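Local coordinates for isoflavone reductase (Medicago sativa, PDB 2GAS), which reduces achiral isoflavones such as 2'-hydroxyformononetin to chiral isoflavanones with NADPH, on the alfalfa pathway to the pterocarpan phytoalexin medicarpin, at residues 73-78 and 102-107; 176-181 and 238-243. One frame throughout, in Å; residues are numbered along the deposited sequence.

Overall arrangement
Contacts 1 and 2 lie on opposite sides of the chain's centre, their centres about 49 Å apart and their nearest atoms about 34 Å apart, and they share no helix or strand. Both are partly buried. Contact 1 lies where two helix-to-strand connections enter the five-stranded parallel sheet of the NADP-binding Rossmann-type fold, with Ile74 within and Lys75 and Lys106 outside; one asparagine amide, a single main-chain bond, a long salt bridge and two waters do most of the polar work. Contact 2 joins strands 175-179 and 239-243 by a ladder of main-chain hydrogen bonds; its side chains add mainly apolar and CH-pi contacts, and Val176, Ile178 and Leu238 are buried while much of the rest is exposed.

Contact 1: residues 73-78 and 102-107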
loop_
_atom_site.group_PDB
_atom_site.type_symbol
_atom_site.label_atom_id
_atom_site.label_comp_id
_atom_site.label_asym_id
_atom_site.label_seq_id
_atom_site.Cartn_x
_atom_site.Cartn_y
_atom_site.Cartn_z
ATOM N N ALA A 73 -19.465 -11.981 9.130
ATOM C CA ALA A 73 -18.264 -12.415 8.429
ATOM C C ALA A 73 -17.058 -12.384 9.360
ATOM O O ALA A 73 -16.290 -13.341 9.431
ATOM C CB ALA A 73 -18.012 -11.514 7.222
ATOM N N ILE A 74 -16.906 -11.274 10.075
ATOM C CA ILE A 74 -15.785 -11.096 10.989
ATOM C C ILE A 74 -15.745 -12.131 12.114
ATOM O O ILE A 74 -14.668 -12.533 12.556
ATOM C CB ILE A 74 -15.797 -9.665 11.577
ATOM C CG1 ILE A 74 -15.552 -8.653 10.454
ATOM C CG2 ILE A 74 -14.742 -9.528 12.659
ATOM C CD1 ILE A 74 -15.655 -7.201 10.884
ATOM N N LYS A 75 -16.912 -12.573 12.571
ATOM C CA LYS A 75 -16.965 -13.573 13.634
ATOM C C LYS A 75 -16.369 -14.910 13.203
ATOM O O LYS A 75 -16.030 -15.752 14.039
ATOM C CB LYS A 75 -18.411 -13.797 14.084
ATOM C CG LYS A 75 -18.942 -12.754 15.041
ATOM C CD LYS A 75 -20.392 -13.044 15.388
ATOM C CE LYS A 75 -20.784 -12.393 16.695
ATOM N NZ LYS A 75 -20.027 -12.997 17.832
ATOM N N GLN A 76 -16.229 -15.105 11.897
ATOM C CA GLN A 76 -15.696 -16.357 11.374
ATOM C C GLN A 76 -14.181 -16.382 11.184
ATOM O O GLN A 76 -13.619 -17.423 10.861
ATOM C CB GLN A 76 -16.369 -16.684 10.039
ATOM C CG GLN A 76 -17.873 -16.857 10.132
ATOM C CD GLN A 76 -18.519 -17.023 8.771
ATOM O OE1 GLN A 76 -18.291 -18.015 8.075
ATOM N NE2 GLN A 76 -19.327 -16.046 8.380
ATOM N N VAL A 77 -13.523 -15.246 11.396
ATOM C CA VAL A 77 -12.081 -15.168 11.200
ATOM C C VAL A 77 -11.315 -14.634 12.406
ATOM O O VAL A 77 -11.905 -14.274 13.425
ATOM C CB VAL A 77 -11.756 -14.288 9.976
ATOM C CG1 VAL A 77 -12.440 -14.852 8.737
ATOM C CG2 VAL A 77 -12.220 -12.854 10.233
ATOM N N ASP A 78 -9.993 -14.585 12.271
ATOM C CA ASP A 78 -9.105 -14.107 13.328
ATOM C C ASP A 78 -8.464 -12.762 12.989
ATOM O O ASP A 78 -8.292 -11.909 13.857
ATOM C CB ASP A 78 -7.981 -15.119 13.563
ATOM C CG ASP A 78 -8.493 -16.476 13.991
ATOM O OD1 ASP A 78 -8.198 -17.474 13.296
ATOM O OD2 ASP A 78 -9.182 -16.538 15.024
ATOM N N ALA A 102 -18.096 -7.999 17.144
ATOM C CA ALA A 102 -17.682 -9.390 16.972
ATOM C C ALA A 102 -16.870 -9.831 18.189
ATOM O O ALA A 102 -17.094 -10.910 18.749
ATOM C CB ALA A 102 -16.853 -9.536 15.696
ATOM N N GLY A 103 -15.915 -8.986 18.574
ATOM C CA GLY A 103 -15.076 -9.237 19.737
ATOM C C GLY A 103 -13.996 -10.298 19.662
ATOM O O GLY A 103 -13.221 -10.448 20.600
ATOM N N ASN A 104 -13.925 -11.024 18.555
ATOM C CA ASN A 104 -12.943 -12.098 18.403
ATOM C C ASN A 104 -11.690 -11.747 17.605
ATOM O O ASN A 104 -10.785 -12.571 17.487
ATOM C CB ASN A 104 -13.612 -13.290 17.724
ATOM C CG ASN A 104 -14.219 -12.919 16.383
ATOM O OD1 ASN A 104 -15.244 -12.239 16.323
ATOM N ND2 ASN A 104 -13.576 -13.344 15.297
ATOM N N VAL A 105 -11.627 -10.540 17.063
ATOM C CA VAL A 105 -10.487 -10.153 16.228
ATOM C C VAL A 105 -9.146 -10.076 16.948
ATOM O O VAL A 105 -8.997 -9.360 17.941
ATOM C CB VAL A 105 -10.767 -8.813 15.514
ATOM C CG1 VAL A 105 -9.588 -8.430 14.620
ATOM C CG2 VAL A 105 -12.030 -8.941 14.678
ATOM N N LYS A 106 -8.172 -10.820 16.428
ATOM C CA LYS A 106 -6.831 -10.855 16.993
ATOM C C LYS A 106 -5.905 -9.821 16.361
ATOM O O LYS A 106 -4.868 -9.479 16.930
ATOM C CB LYS A 106 -6.238 -12.258 16.838
ATOM C CG LYS A 106 -7.070 -13.315 17.545
ATOM C CD LYS A 106 -6.459 -14.701 17.428
ATOM C CE LYS A 106 -7.370 -15.735 18.068
ATOM N NZ LYS A 106 -6.851 -17.117 17.899
ATOM N N LYS A 107 -6.276 -9.316 15.190
ATOM C CA LYS A 107 -5.456 -8.300 14.534
ATOM C C LYS A 107 -6.196 -7.649 13.380
ATOM O O LYS A 107 -6.824 -8.329 12.577
ATOM C CB LYS A 107 -4.138 -8.911 14.032
ATOM C CG LYS A 107 -3.127 -7.873 13.560
ATOM C CD LYS A 107 -1.688 -8.270 13.905
ATOM C CE LYS A 107 -1.231 -9.470 13.098
ATOM N NZ LYS A 107 0.173 -9.869 13.423
HETATM O O HOH W 1 -17.250 -13.746 18.316
HETATM O O HOH W 2 -10.902 -15.329 16.633
#
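Asn104 reaches across to the type I turn 74-77. Its CG stands between the backbone N and the carbonyl carbon (chi1 57°), and from CB the side chain runs toward Ile74 and Lys75, crossing that of Lys75 at about a right angle. OD1 rests 3.5 Å from Lys75 CA. At the tip, ND2 donates to Ile74 O over 3.1 Å in a nearly straight bond (177°) that lies in the plane of the amide, and Val77 O lies 2.7 Å from ND2. ND2 and Val77 N, which closes the turn, come to Ile74 O from opposite faces of its carbonyl plane, so two donors grip this oxygen. An alanine here would remove the amide and would probably cost Ile74 O the second of its two donors, tying the two connections less firmly.

In this Rossmann-type fold both segments leave a helix and lead into neighbouring parallel strands, 79-82 and 107-109. Lys106 N donates to Asp78 O over 2.8 Å. The Asp78 and Lys106 side chains lie side by side in a long salt bridge (OD2 to NZ 3.7 Å), while Asp78 OD1 is held by Lys4 N. On the inner side, branched Ile74 presses CG2 tightly against Val105 CG2 at 3.4 Å and also meets the small Ala102 CB. Outside, water 1 links Lys75 NZ to Ala102 O, and water 2 bridges Asp78 OD2 and Asn104 O.

Contact 2: residues 176-181 and 238-243; sequences VVILGD and LEKTYV
The Tyr242 ring has Ile178 CD1 over one face, 4.0 Å from its centroid and offset toward the rim, a CH-pi contact. Gly180 O sits at the ring edge, in plane, 3.5 Å from CD2, and Asp181 O approaches CE2 obliquely. With CG of Tyr242 anti to its carbonyl carbon (chi1 -62°), the ring lies alongside Ile178, whose CB touches CD2 at 3.7 Å. A beta-branched residue suits this strand position, offering several carbons to the ring.

Strands 176-179 and 239-243 pair in parallel, their short axes 27° apart, as a two-stranded sheet separate from the five-stranded Rossmann sheet and away from the NADP-binding residues. Ile178 bonds through both N and O: N donates to Thr241 O over 2.7 Å, and O receives Val243 N. Val176 does likewise with Glu239 O and Thr241 N, and Gly180 N, at positive phi, extends the ladder to Val243 O. Val176, Ile178, Lys240 and Tyr242 share one face, packed on helix 223-234; Lys240 NZ donates to Leu238 O at 2.9 Å and forms a salt bridge with Glu231 of that helix. On the other face Val177 CG1 meets Val243 CG2 at 4.0 Å, and water 3 joins Thr241 OG1 to Val176 O.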
loop_
_atom_site.group_PDB
_atom_site.type_symbol
_atom_site.label_atom_id
_atom_site.label_comp_id
_atom_site.label_asym_id
_atom_site.label_seq_id
_atom_site.Cartn_x
_atom_site.Cartn_y
_atom_site.Cartn_z
ATOM N N VAL A 176 13.534 13.464 -18.701
ATOM C CA VAL A 176 12.933 13.301 -17.385
ATOM C C VAL A 176 13.044 14.563 -16.530
ATOM O O VAL A 176 14.013 15.320 -16.632
ATOM C CB VAL A 176 13.587 12.098 -16.632
ATOM C CG1 VAL A 176 15.058 12.378 -16.348
ATOM C CG2 VAL A 176 12.842 11.806 -15.347
ATOM N N VAL A 177 12.029 14.785 -15.701
ATOM C CA VAL A 177 12.001 15.927 -14.795
ATOM C C VAL A 177 12.148 15.394 -13.378
ATOM O O VAL A 177 11.440 14.467 -12.976
ATOM C CB VAL A 177 10.680 16.717 -14.899
ATOM C CG1 VAL A 177 10.550 17.671 -13.716
ATOM C CG2 VAL A 177 10.651 17.507 -16.184
ATOM N N ILE A 178 13.075 15.979 -12.629
ATOM C CA ILE A 178 13.329 15.558 -11.262
ATOM C C ILE A 178 12.884 16.642 -10.289
ATOM O O ILE A 178 13.184 17.821 -10.486
ATOM C CB ILE A 178 14.843 15.277 -11.029
ATOM C CG1 ILE A 178 15.339 14.196 -11.998
ATOM C CG2 ILE A 178 15.090 14.849 -9.592
ATOM C CD1 ILE A 178 15.924 14.758 -13.286
ATOM N N LEU A 179 12.146 16.245 -9.256
ATOM C CA LEU A 179 11.701 17.191 -8.248
ATOM C C LEU A 179 12.827 17.335 -7.234
ATOM O O LEU A 179 13.297 16.346 -6.675
ATOM C CB LEU A 179 10.433 16.686 -7.559
ATOM C CG LEU A 179 9.295 16.302 -8.501
ATOM C CD1 LEU A 179 8.078 15.970 -7.656
ATOM C CD2 LEU A 179 8.982 17.433 -9.472
ATOM N N GLY A 180 13.261 18.565 -6.998
ATOM C CA GLY A 180 14.349 18.779 -6.064
ATOM C C GLY A 180 15.653 18.324 -6.685
ATOM O O GLY A 180 15.724 18.165 -7.905
ATOM N N ASP A 181 16.677 18.084 -5.867
ATOM C CA ASP A 181 17.971 17.678 -6.418
ATOM C C ASP A 181 18.103 16.207 -6.803
ATOM O O ASP A 181 19.097 15.810 -7.411
ATOM C CB ASP A 181 19.120 18.078 -5.478
ATOM C CG ASP A 181 19.151 17.281 -4.188
ATOM O OD1 ASP A 181 20.128 17.451 -3.426
ATOM O OD2 ASP A 181 18.221 16.495 -3.921
ATOM N N LEU A 238 19.408 10.021 -20.307
ATOM C CA LEU A 238 18.206 10.839 -20.379
ATOM C C LEU A 238 18.521 12.310 -20.164
ATOM O O LEU A 238 19.424 12.660 -19.404
ATOM C CB LEU A 238 17.196 10.413 -19.307
ATOM C CG LEU A 238 16.641 8.987 -19.301
ATOM C CD1 LEU A 238 15.607 8.854 -18.180
ATOM C CD2 LEU A 238 16.020 8.668 -20.644
ATOM N N GLU A 239 17.775 13.170 -20.841
ATOM C CA GLU A 239 17.946 14.600 -20.651
ATOM C C GLU A 239 17.326 14.836 -19.280
ATOM O O GLU A 239 16.287 14.258 -18.962
ATOM C CB GLU A 239 17.193 15.378 -21.727
ATOM C CG GLU A 239 17.833 15.254 -23.101
ATOM C CD GLU A 239 17.083 16.020 -24.167
ATOM O OE1 GLU A 239 16.375 16.989 -23.822
ATOM O OE2 GLU A 239 17.215 15.664 -25.356
ATOM N N LYS A 240 17.963 15.664 -18.461
ATOM C CA LYS A 240 17.460 15.906 -17.117
ATOM C C LYS A 240 17.213 17.366 -16.775
ATOM O O LYS A 240 18.000 18.247 -17.118
ATOM C CB LYS A 240 18.433 15.335 -16.083
ATOM C CG LYS A 240 18.767 13.865 -16.270
ATOM C CD LYS A 240 19.868 13.442 -15.311
ATOM C CE LYS A 240 20.288 12.004 -15.556
ATOM N NZ LYS A 240 20.741 11.817 -16.961
ATOM N N THR A 241 16.101 17.601 -16.088
ATOM C CA THR A 241 15.719 18.930 -15.635
ATOM C C THR A 241 15.381 18.790 -14.159
ATOM O O THR A 241 14.558 17.951 -13.795
ATOM C CB THR A 241 14.477 19.447 -16.383
ATOM O OG1 THR A 241 14.811 19.665 -17.759
ATOM C CG2 THR A 241 13.991 20.758 -15.777
ATOM N N TYR A 242 16.041 19.583 -13.313
ATOM C CA TYR A 242 15.789 19.554 -11.871
ATOM C C TYR A 242 15.006 20.814 -11.519
ATOM O O TYR A 242 15.383 21.920 -11.905
ATOM C CB TYR A 242 17.101 19.508 -11.075
ATOM C CG TYR A 242 17.942 18.278 -11.334
ATOM C CD1 TYR A 242 18.762 18.199 -12.460
ATOM C CD2 TYR A 242 17.911 17.186 -10.465
ATOM C CE1 TYR A 242 19.530 17.067 -12.711
ATOM C CE2 TYR A 242 18.675 16.043 -10.713
ATOM C CZ TYR A 242 19.483 15.992 -11.835
ATOM O OH TYR A 242 20.246 14.866 -12.076
ATOM N N VAL A 243 13.911 20.635 -10.789
ATOM C CA VAL A 243 13.045 21.746 -10.413
ATOM C C VAL A 243 13.046 21.964 -8.904
ATOM O O VAL A 243 12.895 21.020 -8.128
ATOM C CB VAL A 243 11.603 21.489 -10.896
ATOM C CG1 VAL A 243 10.707 22.643 -10.503
ATOM C CG2 VAL A 243 11.594 21.304 -12.411
HETATM O O HOH W 3 14.477 17.193 -19.078
#